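Local coordinates for endo-beta-mannanase (Opitutaceae bacterium TAV5, PDB 7BOB) that hydrolyses beta-1,4-linked mannosides as an exo-acting glycoside hydrolase family 5 enzyme, releasing mannose from chain ends, and assembles as a homotrimer, at the interface of chains A and B. Sequence-based numbering; all coordinates share one arbitrary frame. Chains: chain A/B, Endo-beta-mannanase.

Contact 1: the interface of chains A and B. Residues chain A 453-454, 478-479; chain B 329-334.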
loop_
_atom_site.group_PDB
_atom_site.type_symbol
_atom_site.label_atom_id
_atom_site.label_comp_id
_atom_site.label_asym_id
_atom_site.label_seq_id
_atom_site.Cartn_x
_atom_site.Cartn_y
_atom_site.Cartn_z
ATOM N N GLY A 453 -20.198 -7.886 17.401
ATOM C CA GLY A 453 -19.992 -9.240 17.864
ATOM C C GLY A 453 -21.230 -9.815 18.530
ATOM O O GLY A 453 -22.285 -9.187 18.627
ATOM N N LEU A 454 -21.081 -11.056 18.992
ATOM C CA LEU A 454 -22.199 -11.772 19.596
ATOM C C LEU A 454 -22.752 -11.042 20.818
ATOM O O LEU A 454 -23.973 -10.938 20.986
ATOM C CB LEU A 454 -21.753 -13.184 19.970
ATOM C CG LEU A 454 -22.803 -13.941 20.767
ATOM C CD1 LEU A 454 -24.029 -14.113 19.899
ATOM C CD2 LEU A 454 -22.253 -15.279 21.224
ATOM N N VAL A 478 -20.442 -11.889 8.651
ATOM C CA VAL A 478 -19.448 -12.591 9.460
ATOM C C VAL A 478 -19.999 -12.890 10.849
ATOM O O VAL A 478 -19.606 -13.874 11.483
ATOM C CB VAL A 478 -18.130 -11.786 9.498
ATOM C CG1 VAL A 478 -17.192 -12.281 10.607
ATOM C CG2 VAL A 478 -17.424 -11.911 8.145
ATOM N N ASN A 479 -20.958 -12.100 11.327
ATOM C CA ASN A 479 -21.564 -12.374 12.621
ATOM C C ASN A 479 -23.030 -12.758 12.503
ATOM O O ASN A 479 -23.794 -12.594 13.463
ATOM C CB ASN A 479 -21.392 -11.176 13.544
ATOM C CG ASN A 479 -19.959 -11.044 14.037
ATOM O OD1 ASN A 479 -19.507 -11.852 14.846
ATOM N ND2 ASN A 479 -19.226 -10.066 13.506
ATOM N N TYR B 329 -15.613 -17.124 18.954
ATOM C CA TYR B 329 -16.980 -17.197 18.454
ATOM C C TYR B 329 -17.721 -15.884 18.642
ATOM O O TYR B 329 -18.728 -15.654 17.961
ATOM C CB TYR B 329 -17.725 -18.351 19.128
ATOM C CG TYR B 329 -16.937 -19.633 19.040
ATOM C CD1 TYR B 329 -16.944 -20.399 17.876
ATOM C CD2 TYR B 329 -16.148 -20.061 20.100
ATOM C CE1 TYR B 329 -16.190 -21.574 17.776
ATOM C CE2 TYR B 329 -15.402 -21.230 20.012
ATOM C CZ TYR B 329 -15.423 -21.980 18.850
ATOM O OH TYR B 329 -14.671 -23.133 18.772
ATOM N N ILE B 330 -17.231 -15.005 19.519
ATOM C CA ILE B 330 -17.952 -13.765 19.767
ATOM C C ILE B 330 -17.741 -12.775 18.627
ATOM O O ILE B 330 -18.682 -12.108 18.191
ATOM C CB ILE B 330 -17.534 -13.162 21.121
ATOM C CG1 ILE B 330 -18.006 -14.041 22.284
ATOM C CG2 ILE B 330 -18.061 -11.731 21.258
ATOM C CD1 ILE B 330 -17.334 -13.676 23.621
ATOM N N LYS B 331 -16.509 -12.642 18.141
ATOM C CA LYS B 331 -16.229 -11.673 17.086
ATOM C C LYS B 331 -16.521 -12.218 15.684
ATOM O O LYS B 331 -16.772 -11.430 14.765
ATOM C CB LYS B 331 -14.768 -11.228 17.154
ATOM C CG LYS B 331 -13.803 -12.332 16.750
ATOM C CD LYS B 331 -12.345 -11.839 16.699
ATOM C CE LYS B 331 -11.478 -12.805 15.926
ATOM N NZ LYS B 331 -10.183 -12.197 15.520
ATOM N N ASN B 332 -16.431 -13.527 15.473
ATOM C CA ASN B 332 -16.803 -14.148 14.189
ATOM C C ASN B 332 -17.918 -15.153 14.457
ATOM O O ASN B 332 -17.685 -16.367 14.451
ATOM C CB ASN B 332 -15.621 -14.844 13.507
ATOM C CG ASN B 332 -14.564 -13.878 13.007
ATOM O OD1 ASN B 332 -14.724 -12.654 13.082
ATOM N ND2 ASN B 332 -13.489 -14.428 12.458
ATOM N N ASN B 333 -19.130 -14.657 14.695
ATOM C CA ASN B 333 -20.166 -15.572 15.166
ATOM C C ASN B 333 -20.634 -16.560 14.096
ATOM O O ASN B 333 -21.272 -17.555 14.452
ATOM C CB ASN B 333 -21.342 -14.786 15.735
ATOM C CG ASN B 333 -22.244 -15.634 16.629
ATOM O OD1 ASN B 333 -23.462 -15.599 16.491
ATOM N ND2 ASN B 333 -21.649 -16.395 17.544
ATOM N N PHE B 334 -20.290 -16.365 12.819
ATOM C CA PHE B 334 -20.616 -17.399 11.841
ATOM C C PHE B 334 -19.980 -18.720 12.242
ATOM O O PHE B 334 -20.477 -19.790 11.875
ATOM C CB PHE B 334 -20.173 -16.985 10.430
ATOM C CG PHE B 334 -18.699 -17.193 10.153
ATOM C CD1 PHE B 334 -17.791 -16.163 10.348
ATOM C CD2 PHE B 334 -18.224 -18.410 9.691
ATOM C CE1 PHE B 334 -16.400 -16.357 10.082
ATOM C CE2 PHE B 334 -16.850 -18.605 9.431
ATOM C CZ PHE B 334 -15.941 -17.568 9.638
HETATM O O HOH W 1 -25.306 -14.059 15.132
#
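A:Asn479 leans its carboxamide against the backbone of chain B, where its oxygen OD1 takes the backbone N-H of B:Asn333 at 2.8 Å. The bond is fairly straight at the hydrogen, yet the donor stands 41° out of the carbonyl plane, so the amide is met from above. The backbone O of B:Lys331 lies 2.8 Å from A:Asn479 OD1, a clash of two acceptors, and the weak bond that ND2 could make to it is therefore doubtful. B:Asn333 sends its own side chain back, CG anti to the backbone N (chi1 -162°), to cross A:Leu454 obliquely, with B:Asn333 OD1 3.8 Å from the leucine methyl A:Leu454 CD1. Its ND2 donates to the backbone O of B:Tyr329, which lies near the amide plane and should hold that amide's rotation, while OD1 shares a water with the backbone O of A:Asn479. An alanine in place of A:Asn479 would probably leave the B:Asn333 N-H without its mate and open a gap against the B:Lys331 backbone. Alongside, A:Val478 and B:Asn332 run side by side and point the same way, A:Val478 CG1 3.5 Å from B:Asn332 OD1. The backbone O of A:Val478 accepts from B:Phe334 N at 2.9 Å and also sits at the edge of the B:Phe334 ring, in its plane, too tight to be read as an attraction. At the other end, A:Leu454 N donates to B:Ile330 O at 2.7 Å. In the fold, A:Leu454 opens helix 454-465 and A:Asn479 closes the 3-10 turn 477-479, both in the C-terminal part of chain A; they receive the B segment entering 3-10 helix 333-337, beyond strand 311-316 of the catalytic barrel.

Contact 2: the interface of chains A and B. Residues chain A 492-495; chain B 255, 285-286, 288, 290-291.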
loop_
_atom_site.group_PDB
_atom_site.type_symbol
_atom_site.label_atom_id
_atom_site.label_comp_id
_atom_site.label_asym_id
_atom_site.label_seq_id
_atom_site.Cartn_x
_atom_site.Cartn_y
_atom_site.Cartn_z
ATOM N N ILE A 492 -29.843 -16.441 6.395
ATOM C CA ILE A 492 -29.134 -16.411 5.119
ATOM C C ILE A 492 -29.381 -17.731 4.402
ATOM O O ILE A 492 -29.009 -18.801 4.904
ATOM C CB ILE A 492 -27.628 -16.173 5.302
ATOM C CG1 ILE A 492 -27.347 -14.839 6.008
ATOM C CG2 ILE A 492 -26.940 -16.177 3.955
ATOM C CD1 ILE A 492 -25.829 -14.601 6.281
ATOM N N ALA A 493 -29.998 -17.657 3.222
ATOM C CA ALA A 493 -30.191 -18.854 2.415
ATOM C C ALA A 493 -28.992 -19.137 1.529
ATOM O O ALA A 493 -28.622 -20.300 1.339
ATOM C CB ALA A 493 -31.447 -18.724 1.556
ATOM N N ASP A 494 -28.371 -18.090 0.994
ATOM C CA ASP A 494 -27.195 -18.226 0.146
ATOM C C ASP A 494 -26.587 -16.846 -0.021
ATOM O O ASP A 494 -27.233 -15.831 0.254
ATOM C CB ASP A 494 -27.541 -18.820 -1.233
ATOM C CG ASP A 494 -26.303 -19.223 -2.043
ATOM O OD1 ASP A 494 -25.181 -19.261 -1.476
ATOM O OD2 ASP A 494 -26.440 -19.496 -3.255
ATOM N N TYR A 495 -25.339 -16.825 -0.483
ATOM C CA TYR A 495 -24.805 -15.604 -1.061
ATOM C C TYR A 495 -25.423 -15.364 -2.434
ATOM O O TYR A 495 -26.027 -16.251 -3.038
ATOM C CB TYR A 495 -23.293 -15.696 -1.195
ATOM C CG TYR A 495 -22.626 -16.155 0.077
ATOM C CD1 TYR A 495 -22.407 -15.268 1.134
ATOM C CD2 TYR A 495 -22.238 -17.479 0.232
ATOM C CE1 TYR A 495 -21.796 -15.697 2.294
ATOM C CE2 TYR A 495 -21.646 -17.913 1.377
ATOM C CZ TYR A 495 -21.415 -17.027 2.405
ATOM O OH TYR A 495 -20.799 -17.493 3.545
ATOM N N LEU B 255 -23.227 -20.654 -3.065
ATOM C CA LEU B 255 -23.443 -22.099 -3.155
ATOM C C LEU B 255 -23.895 -22.522 -4.537
ATOM O O LEU B 255 -23.558 -23.623 -4.999
ATOM C CB LEU B 255 -24.486 -22.557 -2.130
ATOM C CG LEU B 255 -24.095 -22.285 -0.671
ATOM C CD1 LEU B 255 -25.302 -22.435 0.256
ATOM C CD2 LEU B 255 -22.987 -23.241 -0.258
ATOM N N ILE B 285 -20.489 -23.319 5.295
ATOM C CA ILE B 285 -20.533 -22.096 6.096
ATOM C C ILE B 285 -21.980 -21.735 6.414
ATOM O O ILE B 285 -22.354 -21.592 7.584
ATOM C CB ILE B 285 -19.805 -20.926 5.408
ATOM C CG1 ILE B 285 -18.320 -21.232 5.266
ATOM C CG2 ILE B 285 -20.001 -19.651 6.196
ATOM C CD1 ILE B 285 -17.557 -21.223 6.569
ATOM N N LEU B 286 -22.803 -21.564 5.386
ATOM C CA LEU B 286 -24.237 -21.403 5.596
ATOM C C LEU B 286 -24.841 -22.776 5.845
ATOM O O LEU B 286 -24.752 -23.649 4.986
ATOM C CB LEU B 286 -24.872 -20.736 4.382
ATOM C CG LEU B 286 -24.104 -19.491 3.942
ATOM C CD1 LEU B 286 -24.556 -19.066 2.576
ATOM C CD2 LEU B 286 -24.289 -18.355 4.957
ATOM N N SER B 288 -28.026 -23.056 7.767
ATOM C CA SER B 288 -29.382 -22.905 8.259
ATOM C C SER B 288 -30.359 -23.727 7.410
ATOM O O SER B 288 -30.041 -24.194 6.305
ATOM C CB SER B 288 -29.794 -21.430 8.263
ATOM O OG SER B 288 -30.177 -20.993 6.968
ATOM N N ALA B 290 -32.901 -22.546 5.957
ATOM C CA ALA B 290 -33.167 -21.791 4.738
ATOM C C ALA B 290 -32.141 -22.094 3.653
ATOM O O ALA B 290 -32.480 -22.089 2.468
ATOM C CB ALA B 290 -33.182 -20.295 5.046
ATOM N N ALA B 291 -30.890 -22.362 4.035
ATOM C CA ALA B 291 -29.859 -22.664 3.049
ATOM C C ALA B 291 -29.987 -24.070 2.466
ATOM O O ALA B 291 -29.324 -24.363 1.465
ATOM C CB ALA B 291 -28.463 -22.471 3.679
#
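With CG anti to the backbone carbonyl carbon (chi1 -49°), B:Leu286 pushes its branched tip between A:Tyr495 and A:Ile492. Methyl CD1 comes down over one face of the A:Tyr495 ring, 3.8 Å from the centroid and offset toward the rim, in a CH-pi contact; its nearest ring atom is CE2, at 3.4 Å. The two side chains cross at a slant, and the second methyl, B:Leu286 CD2, reaches A:Ile492 CG2 at 3.6 Å with those chains at about a right angle. B:Ile285 touches the far end of the tyrosine, its CG2 3.5 Å from the phenol OH of A:Tyr495. A:Asp494 has CG anti to the backbone N (chi1 -169°), which carries its carboxylate to the backbone of B:Leu255. There A:Asp494 OD1 accepts the B:Leu255 N-H at 2.9 Å through its syn lone pair, on the side of OD2, with 156° at the hydrogen. The same oxygen takes the N-H of A:Tyr495 within its own chain, a bent bond arriving from above the carboxylate plane, so two backbone donors grip OD1 and probably help offset its charge. The side chain of B:Leu255 folds beside the acid, B:Leu255 CB 3.8 Å from A:Asp494 CG. Farther along, B:Ser288 OG makes a weak bond to A:Ile492 O, and A:Ala493 CB packs near B:Ala290 O at 3.6 Å. All four chain A residues belong to strand 490-496 of the C-terminal part. They meet the B loop after strand 277-282, the strand that in family 5 enzymes bears the catalytic nucleophile, and the loop just before helix 258-272.

The C-alpha centres of contact 1 and contact 2 lie about 16 Å apart, neighbouring patches of one interface that have no residue in common. In both, the C-terminal part of chain A docks against loops of the catalytic barrel of chain B. The short helix 482-488 follows the A residues of contact 1 and leads into the strand of contact 2, so one stretch of chain A serves both. The interface is not an exact two-fold, as suits a homotrimer in which each copy can offer different surfaces to its neighbours. Packing on loops beyond barrel strands suggests that trimer assembly may help shape the active-site surroundings.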